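Local coordinates for OmpT protein (PDB 6EHE) that probably forms a water-filled, non-specific diffusion channel through the outer membrane of Vibrio cholerae, at residues T84-Y89 with L102-L107; L142-V147 with N188-V193; D237-Y242 with V267-A272. All coordinates share one frame; numbering follows the deposited sequence.

Contact 1. Residues T84-Y89 with L102-L107. With C8E ((hydroxyethyloxy)tri(ethyloxy)octane), chain H.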
loop_
_atom_site.group_PDB
_atom_site.type_symbol
_atom_site.label_atom_id
_atom_site.label_comp_id
_atom_site.label_asym_id
_atom_site.label_seq_id
_atom_site.Cartn_x
_atom_site.Cartn_y
_atom_site.Cartn_z
ATOM N N THR A 84 -5.913 -6.537 0.914
ATOM C CA THR A 84 -7.075 -5.790 0.453
ATOM C C THR A 84 -6.933 -4.321 0.791
ATOM O O THR A 84 -7.292 -3.451 -0.014
ATOM C CB THR A 84 -8.352 -6.330 1.102
ATOM O OG1 THR A 84 -8.474 -7.738 0.865
ATOM C CG2 THR A 84 -9.537 -5.622 0.531
ATOM N N SER A 85 -6.428 -4.019 1.996
ATOM C CA SER A 85 -6.251 -2.618 2.382
ATOM C C SER A 85 -5.272 -1.922 1.467
ATOM O O SER A 85 -5.387 -0.712 1.233
ATOM C CB SER A 85 -5.773 -2.511 3.834
ATOM O OG SER A 85 -4.723 -3.426 4.106
ATOM N N ASP A 86 -4.321 -2.669 0.912
ATOM C CA ASP A 86 -3.381 -2.040 -0.004
ATOM C C ASP A 86 -3.998 -1.811 -1.383
ATOM O O ASP A 86 -3.787 -0.753 -1.985
ATOM C CB ASP A 86 -2.118 -2.893 -0.112
ATOM C CG ASP A 86 -1.025 -2.206 -0.897
ATOM O OD1 ASP A 86 -0.512 -1.162 -0.441
ATOM O OD2 ASP A 86 -0.685 -2.719 -1.978
ATOM N N ASP A 87 -4.750 -2.789 -1.899
ATOM C CA ASP A 87 -5.521 -2.573 -3.123
ATOM C C ASP A 87 -6.418 -1.357 -3.003
ATOM O O ASP A 87 -6.476 -0.536 -3.913
ATOM C CB ASP A 87 -6.375 -3.801 -3.441
ATOM C CG ASP A 87 -5.551 -5.058 -3.620
ATOM O OD1 ASP A 87 -4.326 -4.968 -3.972
ATOM O OD2 ASP A 87 -6.148 -6.139 -3.402
ATOM N N VAL A 88 -7.160 -1.251 -1.901
ATOM C CA VAL A 88 -8.117 -0.156 -1.734
ATOM C C VAL A 88 -7.391 1.174 -1.569
ATOM O O VAL A 88 -7.785 2.196 -2.140
ATOM C CB VAL A 88 -9.031 -0.440 -0.530
ATOM C CG1 VAL A 88 -9.856 0.793 -0.147
ATOM C CG2 VAL A 88 -9.924 -1.618 -0.808
ATOM N N TYR A 89 -6.358 1.187 -0.733
ATOM C CA TYR A 89 -5.401 2.270 -0.626
ATOM C C TYR A 89 -6.107 3.515 -0.118
ATOM O O TYR A 89 -6.951 3.416 0.769
ATOM C CB TYR A 89 -4.694 2.507 -1.974
ATOM C CG TYR A 89 -3.316 3.132 -1.804
ATOM C CD1 TYR A 89 -2.385 2.567 -0.946
ATOM C CD2 TYR A 89 -2.962 4.293 -2.471
ATOM C CE1 TYR A 89 -1.134 3.132 -0.750
ATOM C CE2 TYR A 89 -1.681 4.866 -2.286
ATOM C CZ TYR A 89 -0.784 4.265 -1.407
ATOM O OH TYR A 89 0.467 4.806 -1.155
ATOM N N LEU A 102 -1.810 6.508 5.575
ATOM C CA LEU A 102 -2.491 5.246 5.345
ATOM C C LEU A 102 -1.881 4.217 6.302
ATOM O O LEU A 102 -0.751 3.774 6.095
ATOM C CB LEU A 102 -2.331 4.876 3.874
ATOM C CG LEU A 102 -3.338 5.389 2.830
ATOM C CD1 LEU A 102 -3.851 6.742 3.064
ATOM C CD2 LEU A 102 -2.718 5.339 1.467
ATOM N N ARG A 103 -2.617 3.851 7.364
ATOM C CA ARG A 103 -2.057 3.142 8.515
ATOM C C ARG A 103 -2.283 1.628 8.493
ATOM O O ARG A 103 -1.963 0.947 9.478
ATOM C CB ARG A 103 -2.620 3.719 9.820
ATOM C CG ARG A 103 -2.514 5.272 10.006
ATOM C CD ARG A 103 -1.068 5.838 9.772
ATOM N NE ARG A 103 -0.075 5.341 10.721
ATOM C CZ ARG A 103 1.232 5.580 10.642
ATOM N NH1 ARG A 103 1.715 6.324 9.658
ATOM N NH2 ARG A 103 2.056 5.067 11.550
ATOM N N TYR A 104 -2.805 1.072 7.399
ATOM C CA TYR A 104 -3.079 -0.363 7.379
ATOM C C TYR A 104 -1.822 -1.206 7.379
ATOM O O TYR A 104 -1.902 -2.407 7.678
ATOM C CB TYR A 104 -3.895 -0.744 6.143
ATOM C CG TYR A 104 -3.161 -0.452 4.858
ATOM C CD1 TYR A 104 -2.276 -1.376 4.299
ATOM C CD2 TYR A 104 -3.346 0.754 4.209
ATOM C CE1 TYR A 104 -1.595 -1.075 3.147
ATOM C CE2 TYR A 104 -2.670 1.054 3.055
ATOM C CZ TYR A 104 -1.806 0.142 2.517
ATOM O OH TYR A 104 -1.144 0.465 1.344
ATOM N N GLY A 105 -0.684 -0.643 6.980
ATOM C CA GLY A 105 0.484 -1.456 6.711
ATOM C C GLY A 105 1.551 -1.490 7.785
ATOM O O GLY A 105 2.619 -2.064 7.540
ATOM N N THR A 106 1.302 -0.913 8.971
ATOM C CA THR A 106 2.385 -0.706 9.931
ATOM C C THR A 106 3.119 -2.005 10.241
ATOM O O THR A 106 4.349 -2.031 10.301
ATOM C CB THR A 106 1.848 -0.096 11.222
ATOM O OG1 THR A 106 0.880 0.910 10.895
ATOM C CG2 THR A 106 2.996 0.535 12.010
ATOM N N LEU A 107 2.387 -3.092 10.422
ATOM C CA LEU A 107 2.998 -4.386 10.686
ATOM C C LEU A 107 3.098 -5.266 9.456
ATOM O O LEU A 107 4.017 -6.096 9.363
ATOM C CB LEU A 107 2.184 -5.155 11.725
ATOM C CG LEU A 107 1.719 -4.370 12.930
ATOM C CD1 LEU A 107 0.871 -5.313 13.761
ATOM C CD2 LEU A 107 2.923 -3.853 13.719
HETATM C C6 C8E H . -7.663 -4.761 -6.607
HETATM C C7 C8E H . -8.988 -5.503 -6.362
HETATM C C8 C8E H . -9.626 -6.095 -7.641
HETATM O O9 C8E H . -10.709 -5.282 -8.094
HETATM C C10 C8E H . -10.241 -4.190 -8.875
HETATM C C11 C8E H . -11.325 -3.127 -9.114
HETATM O O12 C8E H . -12.383 -3.230 -8.165
HETATM C C13 C8E H . -13.199 -2.069 -8.087
HETATM C C14 C8E H . -12.349 -0.872 -7.665
HETATM O O15 C8E H . -12.507 -0.574 -6.291
HETATM C C16 C8E H . -11.687 0.525 -5.905
HETATM C C17 C8E H . -10.689 0.135 -4.804
HETATM O O18 C8E H . -9.701 -0.757 -5.289
HETATM C C19 C8E H . -8.858 -0.157 -6.264
HETATM C C20 C8E H . -8.046 -1.264 -6.937
HETATM O O21 C8E H . -8.680 -1.646 -8.146
#

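Contact 2. Residues L142-V147 with N188-V193. With C8E ((hydroxyethyloxy)tri(ethyloxy)octane), chain E; C8E ((hydroxyethyloxy)tri(ethyloxy)octane), chain I.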
loop_
_atom_site.group_PDB
_atom_site.type_symbol
_atom_site.label_atom_id
_atom_site.label_comp_id
_atom_site.label_asym_id
_atom_site.label_seq_id
_atom_site.Cartn_x
_atom_site.Cartn_y
_atom_site.Cartn_z
ATOM N N LEU A 142 -4.620 -11.723 9.769
ATOM C CA LEU A 142 -5.148 -10.579 9.052
ATOM C C LEU A 142 -6.616 -10.797 8.754
ATOM O O LEU A 142 -7.007 -11.866 8.300
ATOM C CB LEU A 142 -4.404 -10.357 7.745
ATOM C CG LEU A 142 -4.835 -9.097 7.033
ATOM C CD1 LEU A 142 -4.188 -7.875 7.707
ATOM C CD2 LEU A 142 -4.439 -9.207 5.576
ATOM N N ALA A 143 -7.413 -9.766 8.939
ATOM C CA ALA A 143 -8.808 -9.862 8.553
ATOM C C ALA A 143 -9.228 -8.472 8.128
ATOM O O ALA A 143 -9.030 -7.519 8.887
ATOM C CB ALA A 143 -9.694 -10.372 9.705
ATOM N N GLU A 144 -9.798 -8.359 6.933
ATOM C CA GLU A 144 -10.023 -7.058 6.337
ATOM C C GLU A 144 -11.327 -7.076 5.549
ATOM O O GLU A 144 -11.700 -8.093 4.935
ATOM C CB GLU A 144 -8.855 -6.678 5.426
ATOM C CG GLU A 144 -7.658 -6.108 6.192
ATOM C CD GLU A 144 -6.491 -5.725 5.301
ATOM O OE1 GLU A 144 -6.501 -6.154 4.121
ATOM O OE2 GLU A 144 -5.558 -5.034 5.780
ATOM N N LEU A 145 -12.002 -5.926 5.560
ATOM C CA LEU A 145 -13.275 -5.743 4.882
ATOM C C LEU A 145 -13.424 -4.277 4.535
ATOM O O LEU A 145 -13.306 -3.439 5.432
ATOM C CB LEU A 145 -14.453 -6.180 5.770
ATOM C CG LEU A 145 -15.822 -5.767 5.208
ATOM C CD1 LEU A 145 -16.047 -6.495 3.890
ATOM C CD2 LEU A 145 -16.936 -6.082 6.172
ATOM N N TYR A 146 -13.701 -3.984 3.249
ATOM C CA TYR A 146 -13.903 -2.639 2.699
ATOM C C TYR A 146 -15.102 -2.656 1.759
ATOM O O TYR A 146 -15.383 -3.662 1.100
ATOM C CB TYR A 146 -12.676 -2.125 1.895
ATOM C CG TYR A 146 -11.465 -1.817 2.745
ATOM C CD1 TYR A 146 -10.648 -2.844 3.211
ATOM C CD2 TYR A 146 -11.156 -0.496 3.125
ATOM C CE1 TYR A 146 -9.555 -2.575 4.002
ATOM C CE2 TYR A 146 -10.060 -0.228 3.933
ATOM C CZ TYR A 146 -9.276 -1.279 4.367
ATOM O OH TYR A 146 -8.192 -1.052 5.178
ATOM N N VAL A 147 -15.792 -1.525 1.671
ATOM C CA VAL A 147 -16.906 -1.359 0.747
ATOM C C VAL A 147 -16.756 -0.014 0.076
ATOM O O VAL A 147 -16.259 0.945 0.675
ATOM C CB VAL A 147 -18.280 -1.428 1.432
ATOM C CG1 VAL A 147 -18.413 -2.686 2.207
ATOM C CG2 VAL A 147 -18.461 -0.243 2.356
ATOM N N ASN A 188 -2.539 -4.371 15.177
ATOM C CA ASN A 188 -2.875 -3.111 14.529
ATOM C C ASN A 188 -4.321 -3.246 14.095
ATOM O O ASN A 188 -4.660 -4.157 13.333
ATOM C CB ASN A 188 -1.959 -2.853 13.327
ATOM C CG ASN A 188 -2.154 -1.486 12.706
ATOM O OD1 ASN A 188 -2.757 -0.589 13.303
ATOM N ND2 ASN A 188 -1.606 -1.300 11.507
ATOM N N SER A 189 -5.175 -2.392 14.628
ATOM C CA SER A 189 -6.577 -2.345 14.256
ATOM C C SER A 189 -6.814 -1.013 13.587
ATOM O O SER A 189 -6.326 0.007 14.069
ATOM C CB SER A 189 -7.481 -2.485 15.476
ATOM O OG SER A 189 -7.221 -3.738 16.094
ATOM N N TYR A 190 -7.519 -1.013 12.460
ATOM C CA TYR A 190 -7.583 0.240 11.722
ATOM C C TYR A 190 -8.891 0.340 10.960
ATOM O O TYR A 190 -9.509 -0.669 10.591
ATOM C CB TYR A 190 -6.390 0.379 10.764
ATOM C CG TYR A 190 -6.097 -0.904 10.043
ATOM C CD1 TYR A 190 -5.266 -1.870 10.612
ATOM C CD2 TYR A 190 -6.651 -1.163 8.792
ATOM C CE1 TYR A 190 -5.002 -3.080 9.961
ATOM C CE2 TYR A 190 -6.382 -2.358 8.121
ATOM C CZ TYR A 190 -5.569 -3.316 8.724
ATOM O OH TYR A 190 -5.312 -4.500 8.069
ATOM N N PHE A 191 -9.286 1.583 10.716
ATOM C CA PHE A 191 -10.497 1.885 9.984
ATOM C C PHE A 191 -10.260 3.153 9.193
ATOM O O PHE A 191 -9.445 3.996 9.577
ATOM C CB PHE A 191 -11.708 2.043 10.908
ATOM C CG PHE A 191 -13.010 2.242 10.154
ATOM C CD1 PHE A 191 -13.720 1.155 9.670
ATOM C CD2 PHE A 191 -13.491 3.514 9.894
ATOM C CE1 PHE A 191 -14.885 1.325 8.967
ATOM C CE2 PHE A 191 -14.652 3.691 9.179
ATOM C CZ PHE A 191 -15.349 2.597 8.711
ATOM N N GLU A 192 -11.003 3.304 8.103
ATOM C CA GLU A 192 -10.681 4.283 7.081
ATOM C C GLU A 192 -11.954 4.739 6.373
ATOM O O GLU A 192 -12.814 3.911 6.030
ATOM C CB GLU A 192 -9.717 3.633 6.067
ATOM C CG GLU A 192 -9.527 4.337 4.741
ATOM C CD GLU A 192 -10.563 4.010 3.683
ATOM O OE1 GLU A 192 -10.946 2.839 3.482
ATOM O OE2 GLU A 192 -11.012 4.987 3.053
ATOM N N VAL A 193 -12.036 6.036 6.086
ATOM C CA VAL A 193 -13.033 6.559 5.152
ATOM C C VAL A 193 -12.332 7.454 4.126
ATOM O O VAL A 193 -11.524 8.323 4.488
ATOM C CB VAL A 193 -14.144 7.337 5.883
ATOM C CG1 VAL A 193 -15.042 7.974 4.886
ATOM C CG2 VAL A 193 -14.961 6.414 6.795
HETATM C C1 C8E E . -12.936 -14.076 2.653
HETATM C C2 C8E E . -13.498 -12.929 3.507
HETATM C C3 C8E E . -13.257 -13.113 5.009
HETATM C C4 C8E E . -12.961 -11.766 5.685
HETATM C C5 C8E E . -13.465 -11.642 7.125
HETATM C C6 C8E E . -13.064 -10.257 7.621
HETATM C C7 C8E E . -14.142 -9.583 8.472
HETATM C C8 C8E E . -13.883 -8.081 8.581
HETATM O O9 C8E E . -13.641 -7.655 9.908
HETATM C C10 C8E E . -12.294 -7.818 10.302
HETATM C C11 C8E E . -12.031 -6.967 11.542
HETATM O O12 C8E E . -12.145 -7.747 12.713
HETATM C C1 C8E I . -9.348 1.237 15.394
HETATM C C2 C8E I . -10.595 1.625 14.606
HETATM C C3 C8E I . -11.782 0.717 14.945
HETATM C C4 C8E I . -11.430 -0.755 14.718
HETATM C C5 C8E I . -12.327 -1.411 13.657
HETATM C C6 C8E I . -11.556 -2.393 12.755
HETATM C C7 C8E I . -12.502 -3.236 11.886
HETATM C C8 C8E I . -13.461 -2.359 11.073
HETATM O O9 C8E I . -13.601 -2.879 9.754
HETATM C C10 C8E I . -14.886 -3.370 9.401
#

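Contact 3. Residues D237-Y242 with V267-A272. With C8E ((hydroxyethyloxy)tri(ethyloxy)octane), chain B.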
loop_
_atom_site.group_PDB
_atom_site.type_symbol
_atom_site.label_atom_id
_atom_site.label_comp_id
_atom_site.label_asym_id
_atom_site.label_seq_id
_atom_site.Cartn_x
_atom_site.Cartn_y
_atom_site.Cartn_z
ATOM N N ASP A 237 -1.437 17.638 -21.896
ATOM C CA ASP A 237 -2.062 16.455 -22.482
ATOM C C ASP A 237 -1.853 15.211 -21.612
ATOM O O ASP A 237 -2.815 14.613 -21.108
ATOM C CB ASP A 237 -1.511 16.239 -23.891
ATOM C CG ASP A 237 -2.292 15.211 -24.647
ATOM O OD1 ASP A 237 -3.479 15.004 -24.298
ATOM O OD2 ASP A 237 -1.716 14.597 -25.570
ATOM N N LYS A 238 -0.599 14.800 -21.441
ATOM C CA LYS A 238 -0.253 13.634 -20.643
ATOM C C LYS A 238 0.488 14.036 -19.377
ATOM O O LYS A 238 1.358 13.306 -18.896
ATOM C CB LYS A 238 0.590 12.663 -21.461
ATOM C CG LYS A 238 0.239 12.619 -22.933
ATOM C CD LYS A 238 1.216 11.758 -23.705
ATOM C CE LYS A 238 1.033 11.960 -25.187
ATOM N NZ LYS A 238 -0.422 12.056 -25.480
ATOM N N THR A 239 0.159 15.207 -18.847
ATOM C CA THR A 239 0.872 15.808 -17.732
ATOM C C THR A 239 -0.115 16.083 -16.612
ATOM O O THR A 239 -1.066 16.843 -16.801
ATOM C CB THR A 239 1.538 17.109 -18.169
ATOM O OG1 THR A 239 2.030 16.956 -19.503
ATOM C CG2 THR A 239 2.691 17.471 -17.227
ATOM N N LYS A 240 0.099 15.464 -15.461
ATOM C CA LYS A 240 -0.623 15.820 -14.247
ATOM C C LYS A 240 0.365 16.403 -13.249
ATOM O O LYS A 240 1.469 15.870 -13.081
ATOM C CB LYS A 240 -1.328 14.613 -13.621
ATOM C CG LYS A 240 -2.415 13.959 -14.468
ATOM C CD LYS A 240 -3.242 12.963 -13.624
ATOM C CE LYS A 240 -3.762 11.790 -14.459
ATOM N NZ LYS A 240 -2.812 10.618 -14.551
ATOM N N LEU A 241 -0.008 17.520 -12.630
ATOM C CA LEU A 241 0.601 17.925 -11.378
ATOM C C LEU A 241 -0.126 17.209 -10.251
ATOM O O LEU A 241 -1.309 16.878 -10.376
ATOM C CB LEU A 241 0.478 19.431 -11.168
ATOM C CG LEU A 241 1.384 20.381 -11.942
ATOM C CD1 LEU A 241 1.204 21.818 -11.454
ATOM C CD2 LEU A 241 2.833 19.943 -11.828
ATOM N N TYR A 242 0.578 16.975 -9.143
ATOM C CA TYR A 242 -0.075 16.359 -8.001
ATOM C C TYR A 242 0.548 16.880 -6.722
ATOM O O TYR A 242 1.711 17.294 -6.703
ATOM C CB TYR A 242 -0.001 14.826 -8.045
ATOM C CG TYR A 242 1.396 14.253 -8.124
ATOM C CD1 TYR A 242 2.146 14.046 -6.964
ATOM C CD2 TYR A 242 1.966 13.910 -9.339
ATOM C CE1 TYR A 242 3.425 13.519 -7.006
ATOM C CE2 TYR A 242 3.253 13.371 -9.388
ATOM C CZ TYR A 242 3.970 13.184 -8.202
ATOM O OH TYR A 242 5.233 12.653 -8.196
ATOM N N VAL A 267 5.179 16.180 -10.444
ATOM C CA VAL A 267 4.686 16.186 -11.818
ATOM C C VAL A 267 4.855 14.785 -12.376
ATOM O O VAL A 267 5.830 14.092 -12.060
ATOM C CB VAL A 267 5.443 17.198 -12.710
ATOM C CG1 VAL A 267 6.938 16.870 -12.731
ATOM C CG2 VAL A 267 4.895 17.193 -14.127
ATOM N N GLU A 268 3.899 14.380 -13.208
ATOM C CA GLU A 268 3.871 13.091 -13.877
ATOM C C GLU A 268 3.609 13.336 -15.352
ATOM O O GLU A 268 2.667 14.058 -15.707
ATOM C CB GLU A 268 2.779 12.190 -13.287
ATOM C CG GLU A 268 2.386 11.008 -14.160
ATOM C CD GLU A 268 1.115 10.336 -13.680
ATOM O OE1 GLU A 268 -0.001 10.819 -14.005
ATOM O OE2 GLU A 268 1.236 9.329 -12.946
ATOM N N TYR A 269 4.455 12.767 -16.203
ATOM C CA TYR A 269 4.234 12.773 -17.634
ATOM C C TYR A 269 4.088 11.332 -18.067
ATOM O O TYR A 269 5.017 10.537 -17.903
ATOM C CB TYR A 269 5.380 13.443 -18.378
ATOM C CG TYR A 269 5.104 13.533 -19.857
ATOM C CD1 TYR A 269 4.302 14.543 -20.371
ATOM C CD2 TYR A 269 5.620 12.588 -20.737
ATOM C CE1 TYR A 269 4.045 14.630 -21.717
ATOM C CE2 TYR A 269 5.358 12.662 -22.079
ATOM C CZ TYR A 269 4.568 13.681 -22.567
ATOM O OH TYR A 269 4.315 13.746 -23.922
ATOM N N LYS A 270 2.914 10.986 -18.584
ATOM C CA LYS A 270 2.664 9.640 -19.085
ATOM C C LYS A 270 2.937 9.682 -20.578
ATOM O O LYS A 270 2.085 10.102 -21.360
ATOM C CB LYS A 270 1.234 9.201 -18.779
ATOM C CG LYS A 270 1.056 8.604 -17.397
ATOM C CD LYS A 270 -0.331 8.864 -16.827
ATOM C CE LYS A 270 -1.089 7.563 -16.609
ATOM N NZ LYS A 270 -2.511 7.799 -16.224
ATOM N N PHE A 271 4.137 9.268 -20.984
ATOM C CA PHE A 271 4.499 9.382 -22.395
ATOM C C PHE A 271 3.561 8.551 -23.252
ATOM O O PHE A 271 2.981 9.041 -24.228
ATOM C CB PHE A 271 5.951 8.952 -22.600
ATOM C CG PHE A 271 6.397 9.006 -24.039
ATOM C CD1 PHE A 271 6.818 10.183 -24.600
ATOM C CD2 PHE A 271 6.391 7.867 -24.828
ATOM C CE1 PHE A 271 7.223 10.232 -25.918
ATOM C CE2 PHE A 271 6.791 7.910 -26.162
ATOM C CZ PHE A 271 7.209 9.098 -26.700
ATOM N N ALA A 272 3.393 7.288 -22.883
ATOM C CA ALA A 272 2.433 6.379 -23.482
ATOM C C ALA A 272 2.054 5.419 -22.377
ATOM O O ALA A 272 2.530 5.549 -21.248
ATOM C CB ALA A 272 3.016 5.655 -24.701
HETATM C C1 C8E B . 9.837 14.896 -15.350
HETATM C C2 C8E B . 8.480 15.410 -15.852
HETATM C C3 C8E B . 8.469 15.826 -17.329
HETATM C C4 C8E B . 7.913 17.240 -17.532
HETATM C C5 C8E B . 6.474 17.246 -18.065
HETATM C C6 C8E B . 6.325 17.839 -19.478
#

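Contact 1. Residues T84-Y89 with L102-L107
The phenol oxygen of Tyr104 gives its proton to Asp86 OD1 in a very short hydrogen bond, 2.5 Å from OH to OD1. Tilted against each other, the carboxylate and ring planes stand 57° apart. The same OH also lies in the plane of the Tyr89 ring, at its edge, 3.3 Å from Tyr89 CD1. Over one face of the Tyr104 ring, Ser85 O and Asp86 N sit toward the rim. Ser85 is small enough to let the ring in, with its OG 3.2 Å from Tyr104 CD1, and its hydroxyl is bonded to Glu144 of the barrel wall. Tyr104 reaches the helix because its CG stands between the backbone N and carbonyl carbon (chi1 62°). Tyr89, the first residue beyond helix 84-88, receives Leu102 CD2 over the middle of one ring face, a CH-pi contact 3.5 Å from the centroid; its own hydroxyl bonds to Asp92. Both segments belong to the long loop between strands 74-78 and 115-121, which folds into the barrel as in general porins. A tyrosine here packs its ring and donates to one carboxylate oxygen, which would tend to favour ionised Asp86 and hold the phenol in place, though the exact bond length is doubtful.

Contact 2. Residues L142-V147 with N188-V193
Tyr190, Tyr146 and Glu192 carry most of this contact, bridging two strands that run almost parallel (9° between directions) with axes 9.2 Å apart. Tyr190 spans the gap lengthwise: its OH donates to Glu144 OE2 in a very short hydrogen bond of 2.4 Å, a length to be read with caution. Glu144 OE2 meets the ring edge in its plane, while the carboxylate as a whole is turned 85° from the ring. Glu144 suits this place because its chain, extended beyond CG, can hold OE2 out to the phenol, and the same oxygen is hydrogen-bonded to the hydroxyl of Ser85. Leu142 CD1 adds an apolar neighbour 3.6 Å from Tyr190 OH. Tyr146 comes in across Tyr190, with its OH at the ring edge 3.7 Å from Tyr190 CE2, and is hydrogen-bonded to Tyr209. Glu192, bent at chi2 (-85°), brings OE1 into the plane of the Tyr146 ring, 3.2 Å from Tyr146 CE2, while OE2 bonds to Thr194. Strand 154-175 lies between strands 141-151 and 178-199 in the barrel sheet; helix 84-88 packs on Glu144 and Tyr146 from within, strand 202-215 borders Glu192, and detergent meets Leu145 and Phe191 on the outer side.

Contact 3. Residues D237-Y242 with V267-A272
A beta hairpin of the barrel wall, strands 239-252 and 257-272, pairs here at the end away from its connecting loop, where Lys240 and Glu268 form an antiparallel hydrogen-bonded pair. Lys240 N meets Glu268 O at 2.9 Å, and Glu268 N returns the bond to Lys240 O at 2.9 Å. One step further, Lys270 N reaches Lys238 O at 2.8 Å. The side chains of the first pair lie alongside each other, pointing the same way, and Lys240, bent at chi3 and chi4, turns NZ back to Glu268 OE1 in a salt bridge of 2.9 Å. Glu268 OE2 is bonded to Tyr95. Lys270 NZ lies 3.3 Å from Lys240 NZ, a closeness of like charges that the carboxylate probably eases. Strand alternation, as in porin barrels generally, sends Thr239, Leu241, Val267 and Tyr269 to the other face, where detergent touches Val267, Thr239 and Tyr269. The detergent is consistent with a membrane-facing side, which apolar and aromatic side chains suit: Leu241 CD2 packs on Val267 CB at 3.9 Å. The Tyr269 ring has Thr239 OG1 at its edge, 3.4 Å from Tyr269 CD1, and Lys238 CB over one face. Lys238 then runs on past Tyr269 OH, and NZ closes a salt bridge with Asp237 OD2, met from above the carboxylate plane, at 2.9 Å. On the Glu268 side, the Tyr242 ring approaches the backbone of Val267 and Glu268, its hydroxyl bonded to Glu280.

Overall arrangement
Contacts 1 and 2 form one buried region, centres about 8 Å apart, in which the inward-folded loop of contact 1 rests on the wall strands of contact 2. Besides the serine bond, a probable hydrogen bond from Asn188 ND2 to Arg103 O joins them. In both, the hydrogen bond across the contact runs from a tyrosine hydroxyl to a carboxylate. Contact 3 lies about 32 Å from contact 2, centre to centre, on the other side of the chain's centre, though in the same barrel sheet. There two adjacent strands are laced by backbone bonds, with salt bridges and apolar packing added at a partly exposed end of the barrel wall; in contact 2 an intervening strand precludes such lacing.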